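Local coordinates for protein tyrosyl-tRNA synthetase (Pyrococcus horikoshii, PDB 2CYC) that probably catalyses the attachment of tyrosine to its cognate tRNA in two steps, activating the amino acid with ATP before transferring it to the tRNA acceptor end, at residues 44-47 / 48-52; 184-187 / 188-192; 259-262 / 263-267. All coordinates share one frame; numbering follows the deposited sequence.

Contact 1 (44-47 / 48-52); sequences GYIH and LGTGL
His47 stands at the N-cap of helix 48-63; its ring caps Gly49 N, and its carbonyl accepts the helix's first i to i+4 bond, from Gly51 N. Among these polar contacts the backbone bond is nearly straight, 3.1 Å from Gly51 N to His47 O, with an N-H...O angle of 175°. The capping bond is weaker: Gly49 N approaches His47 ND1 at the ring edge, 2.9 Å away, but the bond is bent. The ring can curl back over the helix start because CG lies between the backbone N and the carbonyl carbon (chi1 64°). Gly49, lacking a side chain, lets the ring sit tight against the backbone at its edge.

Face contacts form a second group. Thr50 comes across one ring face at about a right angle, with its OG1 3.0 Å above the His47 ring plane toward the rim. Its CB, 4.3 Å from the ring centroid and close to the normal, makes a CH-pi contact.

Van der Waals packing belongs to Ile46, whose CG2 branch lies on the backbone at Gly51, 3.5 Å from Gly51 N, and makes an apolar contact with Thr50 CB.

By sequence and position, residues 47-50 (His-Leu-Gly-Thr) match the HIGH signature of class I synthetases. The imidazole, held by Ser253 of the KMSKS region at NE2 and more weakly by Gly49 N at ND1, has a fixed rotation and couples the two signature elements.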
loop_
_atom_site.group_PDB
_atom_site.type_symbol
_atom_site.label_atom_id
_atom_site.label_comp_id
_atom_site.label_asym_id
_atom_site.label_seq_id
_atom_site.Cartn_x
_atom_site.Cartn_y
_atom_site.Cartn_z
ATOM N N GLY A 44 2.846 -4.487 24.411
ATOM C CA GLY A 44 3.378 -5.131 25.598
ATOM C C GLY A 44 4.056 -4.175 26.558
ATOM O O GLY A 44 4.075 -2.959 26.336
ATOM N N TYR A 45 4.611 -4.731 27.631
ATOM C CA TYR A 45 5.300 -3.940 28.637
ATOM C C TYR A 45 6.588 -3.371 28.074
ATOM O O TYR A 45 7.239 -3.988 27.232
ATOM C CB TYR A 45 5.594 -4.791 29.878
ATOM C CG TYR A 45 4.339 -5.250 30.593
ATOM C CD1 TYR A 45 3.929 -6.583 30.541
ATOM C CD2 TYR A 45 3.553 -4.345 31.305
ATOM C CE1 TYR A 45 2.763 -7.003 31.182
ATOM C CE2 TYR A 45 2.384 -4.752 31.953
ATOM C CZ TYR A 45 1.995 -6.082 31.885
ATOM O OH TYR A 45 0.841 -6.491 32.516
ATOM N N ILE A 46 6.945 -2.181 28.536
ATOM C CA ILE A 46 8.149 -1.513 28.075
ATOM C C ILE A 46 9.387 -2.082 28.771
ATOM O O ILE A 46 9.570 -1.879 29.974
ATOM C CB ILE A 46 8.065 0.005 28.355
ATOM C CG1 ILE A 46 6.925 0.619 27.529
ATOM C CG2 ILE A 46 9.409 0.675 28.045
ATOM C CD1 ILE A 46 6.539 2.028 27.982
ATOM N N HIS A 47 10.226 -2.800 28.024
ATOM C CA HIS A 47 11.445 -3.363 28.606
ATOM C C HIS A 47 12.528 -2.288 28.572
ATOM O O HIS A 47 12.340 -1.255 27.934
ATOM C CB HIS A 47 11.874 -4.639 27.857
ATOM C CG HIS A 47 12.247 -4.422 26.425
ATOM N ND1 HIS A 47 13.427 -3.819 26.045
ATOM C CD2 HIS A 47 11.612 -4.764 25.277
ATOM C CE1 HIS A 47 13.506 -3.801 24.726
ATOM N NE2 HIS A 47 12.418 -4.369 24.235
ATOM N N LEU A 48 13.650 -2.515 29.258
ATOM C CA LEU A 48 14.714 -1.504 29.348
ATOM C C LEU A 48 15.285 -0.989 28.031
ATOM O O LEU A 48 15.678 0.182 27.935
ATOM C CB LEU A 48 15.865 -2.011 30.232
ATOM C CG LEU A 48 15.463 -2.519 31.618
ATOM C CD1 LEU A 48 16.710 -2.761 32.471
ATOM C CD2 LEU A 48 14.553 -1.505 32.281
ATOM N N GLY A 49 15.354 -1.855 27.027
ATOM C CA GLY A 49 15.871 -1.419 25.743
ATOM C C GLY A 49 14.990 -0.329 25.157
ATOM O O GLY A 49 15.471 0.707 24.702
ATOM N N THR A 50 13.684 -0.557 25.192
ATOM C CA THR A 50 12.714 0.391 24.647
ATOM C C THR A 50 12.688 1.713 25.413
ATOM O O THR A 50 12.804 2.792 24.827
ATOM C CB THR A 50 11.310 -0.228 24.669
ATOM O OG1 THR A 50 11.369 -1.524 24.070
ATOM C CG2 THR A 50 10.322 0.621 23.891
ATOM N N GLY A 51 12.540 1.628 26.729
ATOM C CA GLY A 51 12.480 2.837 27.522
ATOM C C GLY A 51 13.799 3.544 27.769
ATOM O O GLY A 51 13.938 4.728 27.439
ATOM N N LEU A 52 14.771 2.827 28.335
ATOM C CA LEU A 52 16.062 3.424 28.673
ATOM C C LEU A 52 16.944 3.874 27.515
ATOM O O LEU A 52 17.458 4.988 27.532
ATOM C CB LEU A 52 16.858 2.483 29.591
ATOM C CG LEU A 52 16.076 2.004 30.820
ATOM C CD1 LEU A 52 17.060 1.473 31.849
ATOM C CD2 LEU A 52 15.250 3.154 31.416
#

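Contact 2 (184-187 / 188-192); sequences AHAG and MDQRK. With TYR (tyrosine), chain C.
The side-chain amide of Gln190 meets the carboxylate of the preceding Asp189 from above its plane, while the same glutamine closes a tight turn on Gly187 and rests against Ala186. Gln190 NE2 donates to Asp189 OD1 over 3.1 Å, and the donor stands 78° out of the carboxylate plane, although the oxygen lies almost within the plane of the amide. Asp189 presents this face because its CG sits between the backbone N and the carbonyl carbon (chi1 54°), while the Gln190 chain bends at chi2.

The turn itself is of the 3-10 kind. Gln190 N bonds to Gly187 O at 3.0 Å, reaching the oxygen from above the carbonyl plane. The methyl of Ala186 packs against the base of the glutamine side chain, with 3.6 Å between Ala186 CB and Gln190 CB.

The polar end of Gln190 is held from several sides. Its OE1 accepts from the amino group of the bound tyrosine, 2.7 Å from TYR N, and also from Gln172 NE2, while NE2 has a second acceptor in Ile152 O. These bonds fix which way round the amide lies and so aim its oxygen at the substrate ammonium. Asp189, the second-shell residue, uses OD2 in a salt bridge to Lys251 of the KMSKS region.

Strand 183-187, bonded in parallel between strands 36-40 and 214-223, thus ends in a turn that delivers Gln190 to the pocket just before helix 191-200 begins, while Arg191 turns to Glu17 on strand 15-19.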
loop_
_atom_site.group_PDB
_atom_site.type_symbol
_atom_site.label_atom_id
_atom_site.label_comp_id
_atom_site.label_asym_id
_atom_site.label_seq_id
_atom_site.Cartn_x
_atom_site.Cartn_y
_atom_site.Cartn_z
ATOM N N ALA A 184 15.968 10.929 12.161
ATOM C CA ALA A 184 15.195 9.685 12.245
ATOM C C ALA A 184 15.899 8.746 13.214
ATOM O O ALA A 184 16.953 8.184 12.906
ATOM C CB ALA A 184 15.068 9.047 10.856
ATOM N N HIS A 185 15.293 8.586 14.386
ATOM C CA HIS A 185 15.846 7.781 15.469
ATOM C C HIS A 185 15.131 6.435 15.664
ATOM O O HIS A 185 13.897 6.356 15.660
ATOM C CB HIS A 185 15.795 8.626 16.754
ATOM C CG HIS A 185 16.151 7.882 18.001
ATOM N ND1 HIS A 185 15.547 8.140 19.214
ATOM C CD2 HIS A 185 17.025 6.874 18.223
ATOM C CE1 HIS A 185 16.027 7.316 20.127
ATOM N NE2 HIS A 185 16.925 6.535 19.552
ATOM N N ALA A 186 15.922 5.377 15.823
ATOM C CA ALA A 186 15.397 4.031 16.035
ATOM C C ALA A 186 16.494 3.109 16.542
ATOM O O ALA A 186 17.662 3.493 16.614
ATOM C CB ALA A 186 14.832 3.459 14.721
ATOM N N GLY A 187 16.096 1.889 16.896
ATOM C CA GLY A 187 17.057 0.889 17.305
ATOM C C GLY A 187 17.633 0.371 15.990
ATOM O O GLY A 187 16.999 0.515 14.938
ATOM N N MET A 188 18.821 -0.223 16.046
ATOM C CA MET A 188 19.517 -0.761 14.873
ATOM C C MET A 188 18.720 -1.667 13.938
ATOM O O MET A 188 19.010 -1.707 12.743
ATOM C CB MET A 188 20.781 -1.515 15.310
ATOM C CG MET A 188 22.014 -0.648 15.479
ATOM S SD MET A 188 22.591 0.068 13.928
ATOM C CE MET A 188 23.393 -1.323 13.144
ATOM N N ASP A 189 17.728 -2.386 14.460
ATOM C CA ASP A 189 16.945 -3.285 13.617
ATOM C C ASP A 189 15.964 -2.587 12.678
ATOM O O ASP A 189 15.304 -3.235 11.863
ATOM C CB ASP A 189 16.207 -4.344 14.464
ATOM C CG ASP A 189 15.347 -3.744 15.576
ATOM O OD1 ASP A 189 15.169 -2.514 15.642
ATOM O OD2 ASP A 189 14.838 -4.530 16.401
ATOM N N GLN A 190 15.871 -1.268 12.786
ATOM C CA GLN A 190 14.983 -0.508 11.919
ATOM C C GLN A 190 15.764 0.191 10.810
ATOM O O GLN A 190 15.168 0.867 9.981
ATOM C CB GLN A 190 14.255 0.571 12.723
ATOM C CG GLN A 190 13.467 0.047 13.906
ATOM C CD GLN A 190 12.436 -0.952 13.477
ATOM O OE1 GLN A 190 11.538 -0.637 12.688
ATOM N NE2 GLN A 190 12.552 -2.171 13.987
ATOM N N ARG A 191 17.087 0.021 10.788
ATOM C CA ARG A 191 17.929 0.728 9.816
ATOM C C ARG A 191 17.558 0.592 8.350
ATOM O O ARG A 191 17.770 1.521 7.566
ATOM C CB ARG A 191 19.415 0.364 10.015
ATOM C CG ARG A 191 19.829 -1.013 9.490
ATOM C CD ARG A 191 21.284 -1.287 9.849
ATOM N NE ARG A 191 22.181 -0.281 9.286
ATOM C CZ ARG A 191 22.587 -0.271 8.020
ATOM N NH1 ARG A 191 23.398 0.688 7.592
ATOM N NH2 ARG A 191 22.192 -1.230 7.187
ATOM N N LYS A 192 16.998 -0.547 7.964
ATOM C CA LYS A 192 16.618 -0.728 6.570
ATOM C C LYS A 192 15.637 0.333 6.097
ATOM O O LYS A 192 15.750 0.835 4.976
ATOM C CB LYS A 192 16.011 -2.111 6.352
ATOM C CG LYS A 192 17.038 -3.230 6.308
ATOM C CD LYS A 192 16.338 -4.573 6.198
ATOM C CE LYS A 192 17.334 -5.719 6.202
ATOM N NZ LYS A 192 16.605 -7.014 6.097
HETATM N N TYR C . 8.831 -0.610 13.075
HETATM C CA TYR C . 9.013 -0.058 14.452
HETATM C C TYR C . 9.182 -1.191 15.463
HETATM O O TYR C . 8.980 -2.363 15.077
HETATM C CB TYR C . 7.804 0.810 14.837
HETATM C CG TYR C . 7.648 2.048 13.974
HETATM C CD1 TYR C . 8.644 3.023 13.932
HETATM C CD2 TYR C . 6.502 2.245 13.200
HETATM C CE1 TYR C . 8.504 4.170 13.129
HETATM C CE2 TYR C . 6.348 3.383 12.409
HETATM C CZ TYR C . 7.350 4.338 12.372
HETATM O OH TYR C . 7.194 5.457 11.572
HETATM O OXT TYR C . 9.509 -0.893 16.628
#

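Contact 3 (259-262 / 263-267); sequences SAVF and IHDSP
Ala260 meets Asp265 through its carbonyl, with Ala260 O 3.9 Å from Asp265 OD2. Both oxygens are partners of Lys273 NZ of helix 267-276, which hydrogen-bonds to Ala260 O and makes a salt bridge with Asp265 OD2. The same carbonyl oxygen also lies over the rim of one face of the Phe262 ring.

Val261 follows with a lighter van der Waals contact. Its CG1 branch, anti to the backbone N (chi1 170°), passes the carboxylate obliquely, 3.8 Å from Val261 CG1 to Asp265 OD2.

Phe262 carries most of the contact. Its amide points straight at the aspartate: Phe262 N to Asp265 OD2 is 2.9 Å, with an N-H...O angle of 174°. The donor stands well above the carboxylate plane. The other oxygen turns to the ring, and Asp265 OD1 lies in the ring plane at its edge, 3.5 Å from Phe262 CD1, with ring and carboxylate planes 79° apart. An in-plane oxygen faces the slightly positive C-H rim, which should make this approach favourable. The carbonyl of Phe262 then receives Asp265 N at 3.0 Å, closing a type I beta turn through Ile263 and His264. His264 brings CE1 obliquely to within 4.0 Å of Phe262 CB, while its NE2 bonds to Tyr97 OH.

Asp265 OD2 is thus shared by a backbone amide and a lysine, which would probably favour its charged form. Beyond it, the Ser266 side chain, at the N-cap of helix 267-276, caps a backbone N of the first turn, and Ser266 N bonds to Glu269 OE1, as in a capping box. A type I turn, braced by its fourth residue and leading into a capped helix, links the KMSKS region of this class I synthetase to the helices that follow.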
loop_
_atom_site.group_PDB
_atom_site.type_symbol
_atom_site.label_atom_id
_atom_site.label_comp_id
_atom_site.label_asym_id
_atom_site.label_seq_id
_atom_site.Cartn_x
_atom_site.Cartn_y
_atom_site.Cartn_z
ATOM N N SER A 259 13.075 -13.257 30.905
ATOM C CA SER A 259 14.434 -12.897 30.490
ATOM C C SER A 259 14.562 -11.444 30.047
ATOM O O SER A 259 15.560 -11.043 29.436
ATOM C CB SER A 259 14.903 -13.807 29.360
ATOM O OG SER A 259 15.181 -15.099 29.853
ATOM N N ALA A 260 13.540 -10.661 30.355
ATOM C CA ALA A 260 13.548 -9.255 30.012
ATOM C C ALA A 260 13.151 -8.491 31.262
ATOM O O ALA A 260 12.316 -8.948 32.035
ATOM C CB ALA A 260 12.557 -8.982 28.895
ATOM N N VAL A 261 13.766 -7.338 31.481
ATOM C CA VAL A 261 13.407 -6.540 32.632
ATOM C C VAL A 261 12.576 -5.362 32.132
ATOM O O VAL A 261 12.937 -4.708 31.149
ATOM C CB VAL A 261 14.654 -6.040 33.378
ATOM C CG1 VAL A 261 14.253 -5.004 34.431
ATOM C CG2 VAL A 261 15.364 -7.230 34.047
ATOM N N PHE A 262 11.452 -5.121 32.800
ATOM C CA PHE A 262 10.557 -4.031 32.445
ATOM C C PHE A 262 10.760 -2.856 33.397
ATOM O O PHE A 262 11.137 -3.036 34.560
ATOM C CB PHE A 262 9.116 -4.537 32.457
ATOM C CG PHE A 262 8.906 -5.740 31.571
ATOM C CD1 PHE A 262 8.606 -6.980 32.113
ATOM C CD2 PHE A 262 9.043 -5.633 30.190
ATOM C CE1 PHE A 262 8.442 -8.099 31.290
ATOM C CE2 PHE A 262 8.882 -6.748 29.358
ATOM C CZ PHE A 262 8.582 -7.977 29.910
ATOM N N ILE A 263 10.525 -1.650 32.897
ATOM C CA ILE A 263 10.755 -0.452 33.691
ATOM C C ILE A 263 10.058 -0.434 35.045
ATOM O O ILE A 263 10.572 0.161 35.991
ATOM C CB ILE A 263 10.384 0.832 32.898
ATOM C CG1 ILE A 263 8.919 0.792 32.462
ATOM C CG2 ILE A 263 11.297 0.974 31.687
ATOM C CD1 ILE A 263 8.492 2.067 31.745
ATOM N N HIS A 264 8.905 -1.093 35.147
ATOM C CA HIS A 264 8.182 -1.128 36.409
ATOM C C HIS A 264 8.289 -2.450 37.176
ATOM O O HIS A 264 7.505 -2.701 38.092
ATOM C CB HIS A 264 6.707 -0.776 36.175
ATOM C CG HIS A 264 6.149 -1.353 34.914
ATOM N ND1 HIS A 264 6.024 -2.711 34.711
ATOM C CD2 HIS A 264 5.751 -0.761 33.762
ATOM C CE1 HIS A 264 5.579 -2.931 33.487
ATOM N NE2 HIS A 264 5.406 -1.763 32.889
ATOM N N ASP A 265 9.244 -3.303 36.815
ATOM C CA ASP A 265 9.405 -4.565 37.551
ATOM C C ASP A 265 9.728 -4.263 39.026
ATOM O O ASP A 265 10.456 -3.315 39.334
ATOM C CB ASP A 265 10.536 -5.413 36.954
ATOM C CG ASP A 265 10.080 -6.258 35.769
ATOM O OD1 ASP A 265 8.851 -6.388 35.560
ATOM O OD2 ASP A 265 10.956 -6.805 35.058
ATOM N N SER A 266 9.189 -5.065 39.939
ATOM C CA SER A 266 9.431 -4.840 41.363
ATOM C C SER A 266 10.897 -5.108 41.704
ATOM O O SER A 266 11.626 -5.727 40.919
ATOM C CB SER A 266 8.549 -5.764 42.202
ATOM O OG SER A 266 9.002 -7.107 42.108
ATOM N N PRO A 267 11.349 -4.641 42.881
ATOM C CA PRO A 267 12.744 -4.866 43.271
ATOM C C PRO A 267 13.060 -6.359 43.273
ATOM O O PRO A 267 14.119 -6.773 42.816
ATOM C CB PRO A 267 12.818 -4.254 44.667
ATOM C CG PRO A 267 11.813 -3.124 44.583
ATOM C CD PRO A 267 10.658 -3.788 43.869
#

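Overall arrangement
Along the chain the three contacts come in series. Contact 1 lies just after strand 36-40, whereas contact 2 spans the end of strand 183-187 and the turn after it; the two strands are parallel neighbours in the central mixed sheet. The centres of these contacts are about 16 Å apart and they do not touch. Contact 3 lies in the loop between helices 240-250 and 267-276, its centre about 9 Å from that of contact 1, and the two meet directly: Leu48 N to Val261 O and Ile46 O to Ile263 N are probable hydrogen bonds. Contacts 2 and 3 stand about 24 Å apart, centre to centre. The KMSKS region, residues 251-255, contacts both 44-52 and 188-192, relating the tyrosine pocket to the HIGH-like start of helix 48-63.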